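Local coordinates for uncharacterized protein MT2708 (Mycobacterium tuberculosis, PDB 2FGG) that is of unknown function, a small alpha+beta protein of the Rv2632c-like family related to Rv1738 of the same organism, at residues T24-A28 / A60-L65; Q36-V40 / D67-L72. All blocks are in the same frame, centred on the assembly; numbering follows the deposited sequence.

Contact 1. Residues T24-A28 / A60-L65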
loop_
_atom_site.group_PDB
_atom_site.type_symbol
_atom_site.label_atom_id
_atom_site.label_comp_id
_atom_site.label_asym_id
_atom_site.label_seq_id
_atom_site.Cartn_x
_atom_site.Cartn_y
_atom_site.Cartn_z
ATOM N N THR A 24 5.268 12.438 -8.339
ATOM C CA THR A 24 4.191 12.242 -7.376
ATOM C C THR A 24 4.330 10.932 -6.582
ATOM O O THR A 24 4.621 9.877 -7.142
ATOM C CB THR A 24 2.783 12.439 -8.030
ATOM O OG1 THR A 24 1.849 11.490 -7.506
ATOM C CG2 THR A 24 2.847 12.308 -9.545
ATOM N N ARG A 25 4.137 11.028 -5.269
ATOM C CA ARG A 25 4.318 9.898 -4.360
ATOM C C ARG A 25 3.072 9.635 -3.530
ATOM O O ARG A 25 2.462 10.554 -3.001
ATOM C CB ARG A 25 5.497 10.147 -3.416
ATOM C CG ARG A 25 5.781 9.004 -2.448
ATOM C CD ARG A 25 5.961 9.520 -1.026
ATOM N NE ARG A 25 7.282 10.099 -0.813
ATOM C CZ ARG A 25 7.576 10.987 0.135
ATOM N NH1 ARG A 25 6.638 11.421 0.970
ATOM N NH2 ARG A 25 8.812 11.454 0.236
ATOM N N ALA A 26 2.709 8.367 -3.416
ATOM C CA ALA A 26 1.606 7.971 -2.560
ATOM C C ALA A 26 2.076 7.075 -1.424
ATOM O O ALA A 26 2.969 6.243 -1.589
ATOM C CB ALA A 26 0.511 7.294 -3.357
ATOM N N LYS A 27 1.471 7.288 -0.263
ATOM C CA LYS A 27 1.659 6.445 0.896
ATOM C C LYS A 27 0.296 5.890 1.296
ATOM O O LYS A 27 -0.662 6.652 1.431
ATOM C CB LYS A 27 2.284 7.248 2.032
ATOM C CG LYS A 27 3.758 7.555 1.804
ATOM C CD LYS A 27 4.315 8.498 2.851
ATOM C CE LYS A 27 5.814 8.570 2.738
ATOM N NZ LYS A 27 6.407 9.090 3.992
ATOM N N ALA A 28 0.209 4.561 1.433
ATOM C CA ALA A 28 -1.001 3.881 1.918
ATOM C C ALA A 28 -0.733 3.228 3.276
ATOM O O ALA A 28 -0.006 2.239 3.365
ATOM C CB ALA A 28 -1.476 2.855 0.915
ATOM N N ALA A 60 0.736 6.275 -8.749
ATOM C CA ALA A 60 1.383 6.270 -7.452
ATOM C C ALA A 60 0.576 5.440 -6.469
ATOM O O ALA A 60 1.141 4.646 -5.732
ATOM C CB ALA A 60 1.558 7.669 -6.936
ATOM N N ILE A 61 -0.739 5.622 -6.456
ATOM C CA ILE A 61 -1.601 4.864 -5.558
ATOM C C ILE A 61 -1.502 3.375 -5.870
ATOM O O ILE A 61 -1.374 2.557 -4.967
ATOM C CB ILE A 61 -3.075 5.314 -5.644
ATOM C CG1 ILE A 61 -3.225 6.769 -5.199
ATOM C CG2 ILE A 61 -3.947 4.448 -4.765
ATOM C CD1 ILE A 61 -4.601 7.339 -5.479
ATOM N N ALA A 62 -1.548 3.024 -7.149
ATOM C CA ALA A 62 -1.425 1.638 -7.564
ATOM C C ALA A 62 -0.128 1.014 -7.041
ATOM O O ALA A 62 -0.135 -0.090 -6.520
ATOM C CB ALA A 62 -1.524 1.527 -9.082
ATOM N N ARG A 63 0.983 1.723 -7.173
ATOM C CA ARG A 63 2.276 1.223 -6.689
ATOM C C ARG A 63 2.340 1.154 -5.158
ATOM O O ARG A 63 2.929 0.230 -4.600
ATOM C CB ARG A 63 3.414 2.060 -7.253
ATOM C CG ARG A 63 3.436 2.044 -8.757
ATOM C CD ARG A 63 4.527 2.887 -9.338
ATOM N NE ARG A 63 4.849 2.400 -10.673
ATOM C CZ ARG A 63 5.333 3.145 -11.655
ATOM N NH1 ARG A 63 5.553 4.433 -11.464
ATOM N NH2 ARG A 63 5.583 2.597 -12.836
ATOM N N ALA A 64 1.714 2.120 -4.492
ATOM C CA ALA A 64 1.604 2.100 -3.046
ATOM C C ALA A 64 0.821 0.885 -2.558
ATOM O O ALA A 64 1.220 0.242 -1.607
ATOM C CB ALA A 64 0.983 3.377 -2.544
ATOM N N LEU A 65 -0.292 0.569 -3.205
ATOM C CA LEU A 65 -1.136 -0.551 -2.778
ATOM C C LEU A 65 -0.489 -1.912 -3.048
ATOM O O LEU A 65 -0.663 -2.836 -2.262
ATOM C CB LEU A 65 -2.518 -0.469 -3.437
ATOM C CG LEU A 65 -3.409 0.725 -3.075
ATOM C CD1 LEU A 65 -4.699 0.654 -3.863
ATOM C CD2 LEU A 65 -3.698 0.833 -1.575
#

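Contact 2. Residues Q36-V40 / D67-L72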
loop_
_atom_site.group_PDB
_atom_site.type_symbol
_atom_site.label_atom_id
_atom_site.label_comp_id
_atom_site.label_asym_id
_atom_site.label_seq_id
_atom_site.Cartn_x
_atom_site.Cartn_y
_atom_site.Cartn_z
ATOM N N GLN A 36 2.129 -0.413 12.228
ATOM C CA GLN A 36 1.791 0.568 11.212
ATOM C C GLN A 36 2.440 0.110 9.935
ATOM O O GLN A 36 3.659 0.073 9.831
ATOM C CB GLN A 36 2.333 1.953 11.580
ATOM C CG GLN A 36 1.892 2.471 12.936
ATOM C CD GLN A 36 0.384 2.606 13.047
ATOM O OE1 GLN A 36 -0.287 3.022 12.101
ATOM N NE2 GLN A 36 -0.157 2.255 14.209
HETATM N N MSE A 37 1.629 -0.259 8.963
HETATM C CA MSE A 37 2.169 -0.691 7.691
HETATM C C MSE A 37 1.954 0.394 6.653
HETATM O O MSE A 37 0.865 0.945 6.543
HETATM C CB MSE A 37 1.529 -2.004 7.271
HETATM C CG MSE A 37 1.750 -3.104 8.280
HETATM SE SE MSE A 37 0.916 -4.760 7.742
HETATM C CE MSE A 37 2.075 -5.274 6.314
ATOM N N VAL A 38 3.009 0.720 5.917
ATOM C CA VAL A 38 2.935 1.764 4.901
ATOM C C VAL A 38 3.450 1.244 3.578
ATOM O O VAL A 38 4.583 0.786 3.475
ATOM C CB VAL A 38 3.728 3.034 5.297
ATOM C CG1 VAL A 38 3.442 4.168 4.322
ATOM C CG2 VAL A 38 3.383 3.464 6.705
ATOM N N GLY A 39 2.596 1.310 2.570
ATOM C CA GLY A 39 2.991 1.044 1.199
ATOM C C GLY A 39 3.355 2.359 0.546
ATOM O O GLY A 39 2.640 3.348 0.701
ATOM N N VAL A 40 4.479 2.383 -0.163
ATOM C CA VAL A 40 4.947 3.607 -0.797
ATOM C C VAL A 40 5.027 3.402 -2.303
ATOM O O VAL A 40 5.583 2.412 -2.766
ATOM C CB VAL A 40 6.309 4.065 -0.223
ATOM C CG1 VAL A 40 6.603 5.503 -0.627
ATOM C CG2 VAL A 40 6.317 3.953 1.295
ATOM N N ASP A 67 2.743 -2.367 -2.988
ATOM C CA ASP A 67 3.762 -2.444 -1.958
ATOM C C ASP A 67 3.134 -3.008 -0.690
ATOM O O ASP A 67 3.656 -3.937 -0.090
ATOM C CB ASP A 67 4.348 -1.058 -1.694
ATOM C CG ASP A 67 5.503 -1.087 -0.722
ATOM O OD1 ASP A 67 6.102 -2.168 -0.551
ATOM O OD2 ASP A 67 5.831 -0.038 -0.130
ATOM N N LEU A 68 1.997 -2.447 -0.303
ATOM C CA LEU A 68 1.332 -2.842 0.916
ATOM C C LEU A 68 0.813 -4.271 0.793
ATOM O O LEU A 68 0.936 -5.050 1.739
ATOM C CB LEU A 68 0.216 -1.856 1.255
ATOM C CG LEU A 68 -0.596 -2.054 2.534
ATOM C CD1 LEU A 68 0.265 -1.958 3.784
ATOM C CD2 LEU A 68 -1.710 -1.043 2.577
ATOM N N ALA A 69 0.246 -4.615 -0.364
ATOM C CA ALA A 69 -0.187 -5.987 -0.634
ATOM C C ALA A 69 0.975 -6.970 -0.468
ATOM O O ALA A 69 0.818 -8.007 0.180
ATOM C CB ALA A 69 -0.781 -6.101 -2.015
ATOM N N ASN A 70 2.141 -6.626 -1.024
ATOM C CA ASN A 70 3.335 -7.463 -0.924
ATOM C C ASN A 70 3.817 -7.621 0.510
ATOM O O ASN A 70 4.283 -8.685 0.903
ATOM C CB ASN A 70 4.471 -6.917 -1.781
ATOM C CG ASN A 70 4.171 -6.979 -3.272
ATOM O OD1 ASN A 70 3.421 -7.843 -3.755
ATOM N ND2 ASN A 70 4.759 -6.048 -4.017
ATOM N N GLN A 71 3.709 -6.559 1.292
ATOM C CA GLN A 71 4.044 -6.633 2.703
ATOM C C GLN A 71 3.070 -7.554 3.434
ATOM O O GLN A 71 3.469 -8.299 4.326
ATOM C CB GLN A 71 4.029 -5.245 3.326
ATOM C CG GLN A 71 5.213 -4.391 2.940
ATOM C CD GLN A 71 5.039 -2.981 3.399
ATOM O OE1 GLN A 71 4.814 -2.728 4.574
ATOM N NE2 GLN A 71 5.136 -2.047 2.479
ATOM N N LEU A 72 1.802 -7.514 3.039
ATOM C CA LEU A 72 0.791 -8.359 3.644
ATOM C C LEU A 72 0.935 -9.829 3.230
ATOM O O LEU A 72 0.587 -10.734 4.004
ATOM C CB LEU A 72 -0.606 -7.826 3.331
ATOM C CG LEU A 72 -1.049 -6.602 4.133
ATOM C CD1 LEU A 72 -2.229 -5.932 3.475
ATOM C CD2 LEU A 72 -1.377 -6.996 5.569
HETATM O O HOH W 1 5.614 -0.704 6.378
#

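Contact 1. Residues T24-A28 / A60-L65
Close packing of small apolar side chains seats the start of the middle strand, 24-32, of a three-stranded antiparallel sheet against the long helix 54-83 that covers one face of that sheet. The segments are inclined by 38° in their N-to-C directions, and their axes approach to 7.0 Å, short for a helix on a sheet; alanines on both sides make this possible. Ala26 lies at the middle of the interface. Its CB points at the helix and touches Ala60 CB at 3.7 Å and Ala64 CB at 4.0 Å, one turn further on, while Ile61 CG1 stands 4.2 Å from Ala26 CB. The backbone takes part as well: Ala64 CB rests 3.6 Å from Ala26 O, and Ala26 CB lies 3.6 Å from Ala60 O. Because both residues carry only a methyl group, the CA atoms of Ala26 and Ala60 come to 5.2 Å. Two residues along the strand, Ala28 CB meets Leu65 CD2 at 3.9 Å, the end of the leucine coming nearer the strand. At the other end Thr24 OG1 is 3.9 Å from Ala60 CB. No hydrogen bond joins the two segments. Strand alternation sends Arg25 and Lys27 to the far face of the sheet, where Arg25 forms a salt bridge with Glu18. On the helix side, Thr24 and Ile61 also pack on Ile17. Backbone hydrogen bonds tie Arg25 and Lys27 to Glu18 and Leu16 of strand 14-19, and Ala26 and Ala28 to Gly41 and Gly39 of strand 35-43, so the helix lies over a strand held at both edges.

Contact 2. Residues Q36-V40 / D67-L72
Met37, a selenomethionine here, opens the contact from strand 35-43 by pointing at helix 54-83: its CB meets Leu68 CD1 at 3.7 Å, its SE lies 3.9 Å from Leu72 CD2, and its CE reaches Gln71 CB at 3.6 Å. Val38 turns its side chain away but offers its backbone. Val38 O accepts a hydrogen bond from Gln71 NE2 (3.1 Å), and a water bridges Val38 N (3.0 Å) to Gln71 OE1 (2.8 Å). At Gly39 the backbones come closest, its CA 4.2 Å from Leu68 CA; a CB here would clash with Leu68 CB. Val40 N then donates to Asp67 OD2 at 2.8 Å. One helical turn apart, Asp67 and Gln71 are themselves linked, Gln71 NE2 to Asp67 OD1 at 3.2 Å. Strand 35-43 is an outermost strand of the sheet within the chain, and these side chains, with the water for Val38 N, satisfy backbone groups along it that have no further strand to pair with in this chain, much as a neighbouring strand would.

Both contacts fasten the single helix 54-83 to the same sheet, contact 1 through the middle strand and contact 2 through the adjoining edge strand about two turns further along the helix. Their centres lie about 10 Å apart, and they meet directly: Ala28 N is 2.8 Å from Gly39 O, a probable hydrogen bond between the strands, and Ala64 CB packs 3.6 Å from Gly39 O. Contact 1 is the more buried and rests on van der Waals packing alone. Contact 2, only partly buried but covering more area (349 against 263 Å²), combines a hydrophobic part with direct and water-mediated hydrogen bonds. Small residues bring helix and strand close in each, alanines in one and a glycine in the other.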